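Side-chain contact in ACP (Streptomyces sp. MSC090213JE08, PDB 6KXF), which probably carries the growing acyl chain on a phosphopantetheine arm as the acyl carrier protein of a highly reducing type II polyketide synthase that makes ishigamide: residues C[72-75]-C[76-80]. Numbering follows the deposited sequence.
Sequences ATYQ and VTAAA
Val76 lies alongside the preceding turn of helix 72-81, with Val76 CB 3.5 Å from Thr73 O. Val76 CG2, set beside the backbone N and anti to the carbonyl carbon by the first torsion (chi1 164°), is a carbon resting 3.7 Å from Ala72 O. The valine also meets Ile59. Gln75 joins the next turn mainly through its backbone, Gln75 O accepting the N-H of Ala79 at 2.7 Å, while its bent side chain stays on the exposed surface. Tyr74 adds one backbone bond and the one apolar side-chain pair. Tyr74 O accepts the N-H of Ala78 at 2.8 Å in a nearly straight bond (171°), and Tyr74 CE2 comes obliquely to 4.0 Å from Ala78 CB. The Tyr74 side chain also touches Arg8, Leu9 and Ile12 of helix 8-20. Thr73 O accepts twice from one residue: Thr77 N at 2.8 Å, almost straight, and Thr77 OG1 at 2.7 Å, the hydroxyl sitting above the carbonyl plane. Chi1 of -51° places OG1 beside its own N, on the side facing Thr73 O, whereas CG2 lies anti to the N. A valine here removes the hydroxyl and would probably leave Thr73 O gripped by the one backbone N-H alone. Thr77 further meets Leu51 and Tyr55 of helix 41-55. Returning its hydroxyl to the preceding turn thus satisfies a buried polar group within the helix itself, so that the threonine can sit against these neighbours in the carrier-protein helical bundle.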
loop_
_atom_site.group_PDB
_atom_site.type_symbol
_atom_site.label_atom_id
_atom_site.label_comp_id
_atom_site.label_asym_id
_atom_site.label_seq_id
_atom_site.Cartn_x
_atom_site.Cartn_y
_atom_site.Cartn_z
ATOM N N ALA C 72 28.448 -8.773 -26.881
ATOM C CA ALA C 72 27.206 -8.646 -27.682
ATOM C C ALA C 72 26.475 -7.331 -27.343
ATOM O O ALA C 72 25.782 -6.762 -28.196
ATOM C CB ALA C 72 26.321 -9.853 -27.485
ATOM N N THR C 73 26.653 -6.830 -26.110
ATOM C CA THR C 73 26.034 -5.558 -25.682
ATOM C C THR C 73 26.767 -4.379 -26.340
ATOM O O THR C 73 26.155 -3.322 -26.570
ATOM C CB THR C 73 25.977 -5.358 -24.153
ATOM O OG1 THR C 73 27.092 -4.573 -23.724
ATOM C CG2 THR C 73 25.905 -6.641 -23.351
ATOM N N TYR C 74 28.067 -4.551 -26.628
ATOM C CA TYR C 74 28.835 -3.523 -27.322
ATOM C C TYR C 74 28.201 -3.248 -28.690
ATOM O O TYR C 74 28.070 -2.078 -29.068
ATOM C CB TYR C 74 30.317 -3.877 -27.492
ATOM C CG TYR C 74 31.142 -2.682 -27.900
ATOM C CD1 TYR C 74 31.732 -1.870 -26.940
ATOM C CD2 TYR C 74 31.267 -2.310 -29.235
ATOM C CE1 TYR C 74 32.458 -0.742 -27.291
ATOM C CE2 TYR C 74 31.983 -1.179 -29.602
ATOM C CZ TYR C 74 32.573 -0.387 -28.624
ATOM O OH TYR C 74 33.292 0.731 -28.947
ATOM N N GLN C 75 27.807 -4.315 -29.404
ATOM C CA GLN C 75 27.252 -4.194 -30.777
ATOM C C GLN C 75 26.012 -3.302 -30.706
ATOM O O GLN C 75 25.881 -2.317 -31.459
ATOM C CB GLN C 75 26.838 -5.526 -31.426
ATOM C CG GLN C 75 27.620 -6.754 -30.981
ATOM C CD GLN C 75 29.107 -6.657 -31.217
ATOM O OE1 GLN C 75 29.748 -5.642 -30.938
ATOM N NE2 GLN C 75 29.679 -7.745 -31.704
ATOM N N VAL C 76 25.118 -3.686 -29.785
ATOM C CA VAL C 76 23.898 -2.971 -29.469
ATOM C C VAL C 76 24.253 -1.516 -29.136
ATOM O O VAL C 76 23.842 -0.600 -29.850
ATOM C CB VAL C 76 23.155 -3.693 -28.331
ATOM C CG1 VAL C 76 22.082 -2.819 -27.694
ATOM C CG2 VAL C 76 22.577 -5.012 -28.828
ATOM N N THR C 77 25.075 -1.298 -28.103
ATOM C CA THR C 77 25.400 0.077 -27.694
ATOM C C THR C 77 25.828 0.888 -28.928
ATOM O O THR C 77 25.232 1.921 -29.243
ATOM C CB THR C 77 26.462 0.109 -26.592
ATOM O OG1 THR C 77 26.037 -0.778 -25.558
ATOM C CG2 THR C 77 26.705 1.495 -26.030
ATOM N N ALA C 78 26.857 0.390 -29.629
ATOM C CA ALA C 78 27.473 1.077 -30.775
ATOM C C ALA C 78 26.443 1.283 -31.894
ATOM O O ALA C 78 26.327 2.395 -32.417
ATOM C CB ALA C 78 28.676 0.300 -31.253
ATOM N N ALA C 79 25.697 0.224 -32.244
ATOM C CA ALA C 79 24.603 0.323 -33.223
ATOM C C ALA C 79 23.706 1.527 -32.890
ATOM O O ALA C 79 23.669 2.513 -33.629
ATOM C CB ALA C 79 23.808 -0.966 -33.264
ATOM N N ALA C 80 23.027 1.471 -31.739
ATOM C CA ALA C 80 22.056 2.508 -31.343
ATOM C C ALA C 80 22.727 3.886 -31.250
ATOM O O ALA C 80 22.060 4.919 -31.366
ATOM C CB ALA C 80 21.411 2.132 -30.031
#